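Local coordinates for protein PES4 (Saccharomyces cerevisiae, PDB 6EXX) that probably binds RNA, including mRNA 3'-untranslated regions, and is represented here by its fourth RNA recognition motif, at residues F31-D36 against G47-R52; S3-E8 against V74-E79; S11-K16 against R67-S72. All coordinates share one frame; numbering follows the deposited sequence. Where two conformers were deposited one is given.

Contact 1 (F31-D36 against G47-R52)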
loop_
_atom_site.group_PDB
_atom_site.type_symbol
_atom_site.label_atom_id
_atom_site.label_comp_id
_atom_site.label_asym_id
_atom_site.label_seq_id
_atom_site.Cartn_x
_atom_site.Cartn_y
_atom_site.Cartn_z
ATOM N N PHE A 31 2.987 11.564 -0.554
ATOM C CA PHE A 31 4.345 12.026 -0.787
ATOM C C PHE A 31 5.102 11.016 -1.649
ATOM O O PHE A 31 5.891 11.407 -2.509
ATOM C CB PHE A 31 5.094 12.230 0.532
ATOM C CG PHE A 31 4.789 13.526 1.236
ATOM C CD1 PHE A 31 4.668 14.715 0.541
ATOM C CD2 PHE A 31 4.680 13.560 2.619
ATOM C CE1 PHE A 31 4.416 15.902 1.206
ATOM C CE2 PHE A 31 4.431 14.745 3.283
ATOM C CZ PHE A 31 4.292 15.908 2.577
ATOM N N LYS A 32 4.880 9.721 -1.416
ATOM C CA LYS A 32 5.630 8.695 -2.132
ATOM C C LYS A 32 4.894 7.365 -2.094
ATOM O O LYS A 32 4.415 6.963 -1.048
ATOM C CB LYS A 32 7.013 8.515 -1.491
ATOM C CG LYS A 32 7.945 7.574 -2.249
ATOM C CD LYS A 32 8.568 8.267 -3.454
ATOM C CE LYS A 32 9.609 7.393 -4.136
ATOM N NZ LYS A 32 8.988 6.278 -4.900
ATOM N N ILE A 33 4.838 6.687 -3.236
ATOM C CA ILE A 33 4.461 5.279 -3.297
ATOM C C ILE A 33 5.713 4.542 -3.712
ATOM O O ILE A 33 6.296 4.865 -4.740
ATOM C CB ILE A 33 3.354 5.011 -4.326
ATOM C CG1 ILE A 33 2.099 5.777 -3.933
ATOM C CG2 ILE A 33 3.076 3.510 -4.431
ATOM C CD1 ILE A 33 0.970 5.698 -4.953
ATOM N N GLN A 34 6.146 3.569 -2.924
ATOM C CA GLN A 34 7.401 2.891 -3.192
ATOM C C GLN A 34 7.282 1.402 -2.924
ATOM O O GLN A 34 7.142 0.987 -1.782
ATOM C CB GLN A 34 8.492 3.481 -2.303
ATOM C CG GLN A 34 9.855 2.822 -2.465
ATOM C CD GLN A 34 10.980 3.717 -2.001
ATOM O OE1 GLN A 34 11.031 4.893 -2.352
ATOM N NE2 GLN A 34 11.879 3.170 -1.199
ATOM N N ILE A 35 7.315 0.596 -3.976
ATOM C CA ILE A 35 7.365 -0.855 -3.818
ATOM C C ILE A 35 8.773 -1.300 -4.146
ATOM O O ILE A 35 9.127 -1.435 -5.313
ATOM C CB ILE A 35 6.364 -1.591 -4.729
ATOM C CG1 ILE A 35 4.931 -1.252 -4.319
ATOM C CG2 ILE A 35 6.594 -3.104 -4.654
ATOM C CD1 ILE A 35 3.881 -1.847 -5.238
ATOM N N ASP A 36 9.563 -1.533 -3.101
ATOM C CA ASP A 36 11.009 -1.678 -3.204
ATOM C C ASP A 36 11.548 -3.016 -2.727
ATOM O O ASP A 36 12.760 -3.193 -2.664
ATOM C CB ASP A 36 11.699 -0.543 -2.415
ATOM C CG ASP A 36 11.273 -0.487 -0.943
ATOM O OD1 ASP A 36 10.545 -1.388 -0.487
ATOM O OD2 ASP A 36 11.688 0.458 -0.231
ATOM N N GLY A 47 6.665 -2.679 0.397
ATOM C CA GLY A 47 7.049 -1.296 0.271
ATOM C C GLY A 47 6.229 -0.449 1.208
ATOM O O GLY A 47 5.844 -0.903 2.293
ATOM N N PHE A 48 5.947 0.776 0.794
ATOM C CA PHE A 48 5.190 1.673 1.646
ATOM C C PHE A 48 4.552 2.779 0.839
ATOM O O PHE A 48 4.930 3.041 -0.308
ATOM C CB PHE A 48 6.087 2.280 2.734
ATOM C CG PHE A 48 7.215 3.111 2.191
ATOM C CD1 PHE A 48 7.037 4.458 1.898
ATOM C CD2 PHE A 48 8.462 2.551 1.981
ATOM C CE1 PHE A 48 8.077 5.216 1.394
ATOM C CE2 PHE A 48 9.507 3.307 1.483
ATOM C CZ PHE A 48 9.314 4.639 1.193
ATOM N N ILE A 49 3.570 3.423 1.456
ATOM C CA ILE A 49 3.041 4.674 0.953
ATOM C C ILE A 49 3.199 5.693 2.069
ATOM O O ILE A 49 2.730 5.478 3.195
ATOM C CB ILE A 49 1.559 4.592 0.532
ATOM C CG1 ILE A 49 1.335 3.443 -0.464
ATOM C CG2 ILE A 49 1.136 5.933 -0.046
ATOM C CD1 ILE A 49 -0.139 3.172 -0.741
ATOM N N LYS A 50 3.862 6.802 1.753
ATOM C CA LYS A 50 4.071 7.880 2.707
ATOM C C LYS A 50 3.048 8.955 2.408
ATOM O O LYS A 50 3.051 9.527 1.320
ATOM C CB LYS A 50 5.476 8.464 2.594
ATOM C CG LYS A 50 5.775 9.499 3.673
ATOM C CD LYS A 50 7.003 10.353 3.387
ATOM C CE LYS A 50 8.252 9.548 3.173
ATOM N NZ LYS A 50 9.394 10.468 2.931
ATOM N N PHE A 51 2.176 9.208 3.378
ATOM C CA PHE A 51 1.101 10.182 3.243
ATOM C C PHE A 51 1.418 11.484 3.972
ATOM O O PHE A 51 2.217 11.518 4.911
ATOM C CB PHE A 51 -0.201 9.614 3.805
ATOM C CG PHE A 51 -0.700 8.404 3.074
ATOM C CD1 PHE A 51 -1.472 8.544 1.931
ATOM C CD2 PHE A 51 -0.415 7.130 3.533
ATOM C CE1 PHE A 51 -1.951 7.438 1.271
ATOM C CE2 PHE A 51 -0.892 6.027 2.865
ATOM C CZ PHE A 51 -1.652 6.182 1.735
ATOM N N ARG A 52 0.763 12.555 3.538
ATOM C CA ARG A 52 0.937 13.865 4.142
ATOM C C ARG A 52 0.364 13.962 5.548
ATOM O O ARG A 52 0.811 14.792 6.334
ATOM C CB ARG A 52 0.285 14.922 3.257
ATOM C CG ARG A 52 0.866 14.992 1.872
ATOM C CD ARG A 52 -0.047 15.752 0.922
ATOM N NE ARG A 52 0.500 15.782 -0.431
ATOM C CZ ARG A 52 1.368 16.684 -0.873
ATOM N NH1 ARG A 52 1.801 17.653 -0.077
ATOM N NH2 ARG A 52 1.803 16.618 -2.121
#
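Lys32 and Lys50 face each other as an antiparallel hydrogen-bonded pair, and Gln34 with Phe48 forms the next one. The short strand axes are antiparallel (176°) and approach to 4.7 Å. Gln34 N to Phe48 O and Phe48 N to Gln34 O close the second ring of bonds. Phe31 N and Lys32 N both turn to Lys50 O, a classic beta bulge in which the Phe31 bond is weak. This hairpin joins the second and third strands of the RRM fold. Phe48 corresponds to the second aromatic position of RNP1, a position that in RRMs commonly stacks on RNA. Its CG sits between the backbone N and the carbonyl carbon (chi1 62°), and the ring leans over toward Gln34. Gln34 CB lies over one face, offset toward the rim, 4.0 Å from the ring centroid of Phe48. The Gln34 amide runs on beside the ring, its plane turned 49° from it. Gln34 NE2 donates a nearly straight bond of 2.9 Å to Asp36 OD2, which fixes the turn of the amide. At the bulge, Arg52 CG stands over the centre of the Phe31 ring, 3.7 Å from its centroid. Arg52 NH1 comes within 3.4 Å of Phe31 CE1, while Arg52 NE is bonded to Arg29 O. On the other sheet face Ile33 CG1 meets Ile49 CG2 at 4.0 Å, under helix 16-25.

Contact 2 (S3-E8 against V74-E79); sequences STLFLE and VTTSWE
Phe6 and Ser77 form an antiparallel hydrogen-bonded pair, with Phe6 N to Ser77 O and Ser77 N to Phe6 O both at 2.9 Å. Glu8 and Thr75 repeat the pattern two residues on. The short strand axes run antiparallel at 152°, and the CA atoms draw apart from 4.7 Å at Leu7-Thr76 to 6.2 Å at Thr4-Glu79. The Phe6 side chain can be followed outward. Its CB lies 3.6 Å from Ser77 O. CG is anti to the carbonyl carbon (chi1 -74°), and CD1 passes Ser77 O at longer range. CE1 then meets Glu79 OE2 at 3.6 Å, and CZ is a little farther from the same oxygen. The carboxylate oxygen sits at the ring edge, near its plane. These are the first and last long strands of the RRM sheet, and strand 3-10 has the RNP2 sequence pattern. Phe6, on the face that carries Thr4 and Glu8, stands at its aromatic position, which in RRMs commonly stacks on a base and may do so here. An alanine in place of Phe6 would probably leave Glu79 OE2 without the ring edge it packs on and open a gap beside it. Waters also tie the wider end together: one accepts from Glu79 N and donates to Thr4 O, and two others link Glu79 OE1 to Thr4 OG1. On the opposite face Leu7 CD2 packs on Thr76 CG2 at 3.9 Å, and Leu5 CD1 reaches Thr76 CB. The Trp78 indole meets the rings of Phe61 and Phe54.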
loop_
_atom_site.group_PDB
_atom_site.type_symbol
_atom_site.label_atom_id
_atom_site.label_comp_id
_atom_site.label_asym_id
_atom_site.label_seq_id
_atom_site.Cartn_x
_atom_site.Cartn_y
_atom_site.Cartn_z
ATOM N N SER A 3 2.395 10.301 7.767
ATOM C CA SER A 3 1.913 8.993 8.151
ATOM C C SER A 3 2.326 8.029 7.062
ATOM O O SER A 3 2.006 8.238 5.895
ATOM C CB SER A 3 0.396 9.020 8.287
ATOM O OG SER A 3 -0.091 7.802 8.813
ATOM N N THR A 4 3.048 6.984 7.443
ATOM C CA THR A 4 3.519 6.000 6.485
ATOM C C THR A 4 2.860 4.663 6.733
ATOM O O THR A 4 2.854 4.156 7.848
ATOM C CB THR A 4 5.037 5.862 6.547
ATOM O OG1 THR A 4 5.616 7.145 6.330
ATOM C CG2 THR A 4 5.541 4.915 5.481
ATOM N N LEU A 5 2.312 4.104 5.662
ATOM C CA LEU A 5 1.684 2.800 5.677
ATOM C C LEU A 5 2.641 1.823 5.027
ATOM O O LEU A 5 2.913 1.917 3.834
ATOM C CB LEU A 5 0.399 2.861 4.864
ATOM C CG LEU A 5 -0.393 1.568 4.722
ATOM C CD1 LEU A 5 -0.749 1.017 6.085
ATOM C CD2 LEU A 5 -1.640 1.799 3.888
ATOM N N PHE A 6 3.155 0.876 5.802
ATOM C CA PHE A 6 3.996 -0.185 5.272
ATOM C C PHE A 6 3.125 -1.339 4.803
ATOM O O PHE A 6 2.115 -1.680 5.426
ATOM C CB PHE A 6 5.026 -0.636 6.308
ATOM C CG PHE A 6 6.137 0.353 6.489
ATOM C CD1 PHE A 6 5.989 1.434 7.336
ATOM C CD2 PHE A 6 7.314 0.224 5.778
ATOM C CE1 PHE A 6 7.015 2.356 7.494
ATOM C CE2 PHE A 6 8.338 1.142 5.929
ATOM C CZ PHE A 6 8.179 2.207 6.785
ATOM N N LEU A 7 3.520 -1.895 3.666
ATOM C CA LEU A 7 2.755 -2.904 2.959
ATOM C C LEU A 7 3.634 -4.105 2.665
ATOM O O LEU A 7 4.796 -3.949 2.289
ATOM C CB LEU A 7 2.257 -2.342 1.626
ATOM C CG LEU A 7 1.323 -1.143 1.708
ATOM C CD1 LEU A 7 1.009 -0.623 0.324
ATOM C CD2 LEU A 7 0.048 -1.486 2.465
ATOM N N GLU A 8 3.076 -5.303 2.800
ATOM C CA GLU A 8 3.763 -6.505 2.374
ATOM C C GLU A 8 2.740 -7.554 1.946
ATOM O O GLU A 8 1.533 -7.343 2.027
ATOM C CB GLU A 8 4.682 -7.020 3.484
ATOM C CG GLU A 8 3.944 -7.552 4.678
ATOM C CD GLU A 8 4.859 -8.132 5.730
ATOM O OE1 GLU A 8 5.947 -7.569 5.965
ATOM O OE2 GLU A 8 4.486 -9.160 6.319
ATOM N N VAL A 74 -3.309 -8.607 1.537
ATOM C CA VAL A 74 -2.443 -7.475 1.804
ATOM C C VAL A 74 -2.284 -7.284 3.295
ATOM O O VAL A 74 -3.264 -7.221 4.042
ATOM C CB VAL A 74 -3.001 -6.197 1.176
ATOM C CG1 VAL A 74 -2.151 -4.986 1.551
ATOM C CG2 VAL A 74 -3.098 -6.364 -0.326
ATOM N N THR A 75 -1.032 -7.174 3.709
ATOM C CA THR A 75 -0.693 -7.082 5.101
ATOM C C THR A 75 -0.036 -5.729 5.350
ATOM O O THR A 75 0.815 -5.274 4.587
ATOM C CB THR A 75 0.156 -8.301 5.437
ATOM O OG1 THR A 75 -0.611 -9.486 5.138
ATOM C CG2 THR A 75 0.562 -8.299 6.881
ATOM N N THR A 76 -0.494 -5.066 6.397
ATOM C CA THR A 76 -0.120 -3.692 6.642
ATOM C C THR A 76 0.525 -3.508 7.996
ATOM O O THR A 76 0.331 -4.309 8.923
ATOM C CB THR A 76 -1.361 -2.810 6.669
ATOM O OG1 THR A 76 -2.190 -3.213 7.773
ATOM C CG2 THR A 76 -2.131 -2.916 5.350
ATOM N N SER A 77 1.272 -2.416 8.113
ATOM C CA SER A 77 1.652 -1.895 9.419
ATOM C C SER A 77 1.728 -0.375 9.389
ATOM O O SER A 77 2.256 0.215 8.447
ATOM C CB SER A 77 3.006 -2.438 9.897
ATOM O OG SER A 77 3.262 -2.014 11.234
ATOM N N TRP A 78 1.242 0.259 10.454
ATOM C CA TRP A 78 1.577 1.654 10.759
ATOM C C TRP A 78 2.961 1.750 11.377
ATOM O O TRP A 78 3.496 0.766 11.886
ATOM C CB TRP A 78 0.585 2.242 11.752
ATOM C CG TRP A 78 -0.803 2.343 11.236
ATOM C CD1 TRP A 78 -1.884 1.607 11.626
ATOM C CD2 TRP A 78 -1.265 3.228 10.208
ATOM N NE1 TRP A 78 -2.998 1.991 10.914
ATOM C CE2 TRP A 78 -2.646 2.988 10.041
ATOM C CE3 TRP A 78 -0.648 4.209 9.426
ATOM C CZ2 TRP A 78 -3.417 3.682 9.118
ATOM C CZ3 TRP A 78 -1.417 4.907 8.523
ATOM C CH2 TRP A 78 -2.788 4.635 8.368
ATOM N N GLU A 79 3.510 2.959 11.382
ATOM C CA GLU A 79 4.858 3.186 11.872
ATOM C C GLU A 79 4.870 3.689 13.315
ATOM O O GLU A 79 4.237 4.693 13.647
ATOM C CB GLU A 79 5.578 4.175 10.956
ATOM C CG GLU A 79 7.050 4.319 11.243
ATOM C CD GLU A 79 7.811 4.875 10.061
ATOM O OE1 GLU A 79 7.311 5.823 9.419
ATOM O OE2 GLU A 79 8.909 4.358 9.771
HETATM O O HOH W 1 2.477 5.514 10.539
HETATM O O HOH W 2 5.807 7.900 9.234
HETATM O O HOH W 3 8.297 7.132 6.575
#

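Contact 3 (S11-K16 against R67-S72); sequences SAVCNK and RLVGGS
Ser11 and Val69 carry this contact, joined by a hydrogen bond of 2.8 Å from Ser11 OG to Val69 O. Ser11 OG lies between its own backbone N and carbonyl carbon (chi1 65°). It reaches Val69 O from above the carbonyl plane, 61° out of it. Ser72 N reaches the same oxygen from the opposite face, so Val69 O is gripped by two donors. The Ser72 bond belongs to the type I' turn from Val69 to Ser72. Ser11 OG also takes a weak bond from Cys14 N, whose stronger partner is Ser11 O in a type I turn. A water bridges Ser11 N, 2.9 Å away, and Ser72 O, a second bridge between the two turns.

The Val69 side chain supplies the apolar half. Its CG1 is anti to the backbone N and lies 3.7 Å from Cys14 CB, with Val13 CG2 at 4.0 Å. Gly70 packs closely too: Val13 CG2 is 3.7 Å from Gly70 CA, and a side chain on Gly70 would run into both Val13 CG2 and Ser11 OG.

The contact joins the loop between strand 3-10 and helix 16-25 to the turn that links strands 68-69 and 72-78. Asn15 caps that helix through Phe18 N. Cys14 and Val69 both pack on Val74 of strand 72-78.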
loop_
_atom_site.group_PDB
_atom_site.type_symbol
_atom_site.label_atom_id
_atom_site.label_comp_id
_atom_site.label_asym_id
_atom_site.label_seq_id
_atom_site.Cartn_x
_atom_site.Cartn_y
_atom_site.Cartn_z
ATOM N N SER A 11 0.725 -9.146 -4.006
ATOM C CA SER A 11 0.784 -9.881 -5.250
ATOM C C SER A 11 1.319 -8.987 -6.362
ATOM O O SER A 11 1.347 -7.762 -6.278
ATOM C CB SER A 11 -0.607 -10.367 -5.606
ATOM O OG SER A 11 -1.439 -9.258 -5.851
ATOM N N ALA A 12 1.730 -9.624 -7.452
ATOM C CA ALA A 12 2.176 -8.894 -8.632
ATOM C C ALA A 12 1.156 -7.876 -9.131
ATOM O O ALA A 12 1.535 -6.795 -9.584
ATOM C CB ALA A 12 2.532 -9.865 -9.745
ATOM N N VAL A 13 -0.136 -8.198 -9.064
ATOM C CA VAL A 13 -1.133 -7.262 -9.574
ATOM C C VAL A 13 -1.440 -6.126 -8.591
ATOM O O VAL A 13 -1.988 -5.105 -8.996
ATOM C CB VAL A 13 -2.428 -7.947 -10.053
ATOM C CG1 VAL A 13 -2.132 -8.912 -11.196
ATOM C CG2 VAL A 13 -3.120 -8.645 -8.933
ATOM N N CYS A 14 -1.039 -6.276 -7.329
ATOM C CA CYS A 14 -1.194 -5.197 -6.358
ATOM C C CYS A 14 0.041 -4.301 -6.439
ATOM O O CYS A 14 0.876 -4.232 -5.518
ATOM C CB CYS A 14 -1.370 -5.748 -4.950
ATOM S SG CYS A 14 -1.937 -4.502 -3.772
ATOM N N ASN A 15 0.154 -3.631 -7.583
ATOM C CA ASN A 15 1.381 -2.964 -7.966
ATOM C C ASN A 15 1.313 -1.449 -7.784
ATOM O O ASN A 15 0.322 -0.905 -7.306
ATOM C CB ASN A 15 1.772 -3.358 -9.398
ATOM C CG ASN A 15 0.734 -2.983 -10.443
ATOM O OD1 ASN A 15 -0.188 -2.225 -10.195
ATOM N ND2 ASN A 15 0.902 -3.526 -11.639
ATOM N N LYS A 16 2.384 -0.758 -8.143
ATOM C CA LYS A 16 2.451 0.678 -7.922
ATOM C C LYS A 16 1.324 1.399 -8.651
ATOM O O LYS A 16 0.736 2.349 -8.136
ATOM C CB LYS A 16 3.810 1.232 -8.365
ATOM C CG LYS A 16 3.955 2.738 -8.173
ATOM C CD LYS A 16 5.321 3.248 -8.592
ATOM C CE LYS A 16 5.490 4.716 -8.222
ATOM N NZ LYS A 16 6.728 5.326 -8.789
ATOM N N ARG A 67 -7.133 -6.977 2.593
ATOM C CA ARG A 67 -7.802 -7.161 1.310
ATOM C C ARG A 67 -7.104 -8.257 0.509
ATOM O O ARG A 67 -5.877 -8.284 0.430
ATOM C CB ARG A 67 -7.797 -5.863 0.512
ATOM C CG ARG A 67 -8.743 -5.858 -0.662
ATOM C CD ARG A 67 -8.612 -4.603 -1.496
ATOM N NE ARG A 67 -9.805 -4.408 -2.301
ATOM C CZ ARG A 67 -10.903 -3.804 -1.863
ATOM N NH1 ARG A 67 -10.934 -3.232 -0.662
ATOM N NH2 ARG A 67 -11.959 -3.726 -2.662
ATOM N N LEU A 68 -7.887 -9.132 -0.120
ATOM C CA LEU A 68 -7.321 -10.135 -1.003
ATOM C C LEU A 68 -7.133 -9.517 -2.381
ATOM O O LEU A 68 -8.083 -9.033 -3.000
ATOM C CB LEU A 68 -8.255 -11.332 -1.107
ATOM C CG LEU A 68 -7.839 -12.418 -2.103
ATOM C CD1 LEU A 68 -6.590 -13.129 -1.638
ATOM C CD2 LEU A 68 -8.973 -13.398 -2.286
ATOM N N VAL A 69 -5.904 -9.553 -2.878
ATOM C CA VAL A 69 -5.602 -9.054 -4.212
ATOM C C VAL A 69 -4.626 -10.037 -4.851
ATOM O O VAL A 69 -3.559 -10.283 -4.311
ATOM C CB VAL A 69 -4.964 -7.639 -4.178
ATOM C CG1 VAL A 69 -4.722 -7.144 -5.592
ATOM C CG2 VAL A 69 -5.835 -6.647 -3.388
ATOM N N GLY A 70 -4.978 -10.592 -6.008
ATOM C CA GLY A 70 -4.051 -11.435 -6.754
ATOM C C GLY A 70 -3.560 -12.662 -6.004
ATOM O O GLY A 70 -2.426 -13.118 -6.202
ATOM N N GLY A 71 -4.405 -13.203 -5.128
ATOM C CA GLY A 71 -4.096 -14.433 -4.431
ATOM C C GLY A 71 -3.473 -14.274 -3.061
ATOM O O GLY A 71 -3.326 -15.272 -2.361
ATOM N N SER A 72 -3.149 -13.038 -2.675
ATOM C CA SER A 72 -2.485 -12.783 -1.412
ATOM C C SER A 72 -3.228 -11.703 -0.633
ATOM O O SER A 72 -3.700 -10.718 -1.209
ATOM C CB SER A 72 -1.051 -12.330 -1.667
ATOM O OG SER A 72 -0.281 -13.357 -2.265
HETATM O O HOH W 4 -1.634 -8.841 -2.409
#

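How the contacts relate
All three contacts reach the same antiparallel sheet of one RNA recognition motif. Contacts 1 and 2 are neighbours in it, their centres about 9 Å apart. Strand 3-10 bonds to strand 44-51 between them, with Phe51 N 2.7 Å from Ser3 O and Ile49 O 2.9 Å from Leu5 N. Phe48 and Phe6 share the sheet face where RRMs commonly bind RNA. Contact 3 lies at one end, its centre about 14 Å from that of contact 2 and 16 Å from that of contact 1. It meets contact 2 through Val74 N and Arg67 O, 2.8 Å apart, and contact 1 where Ile33 O lies 3.6 Å from Lys16 CE.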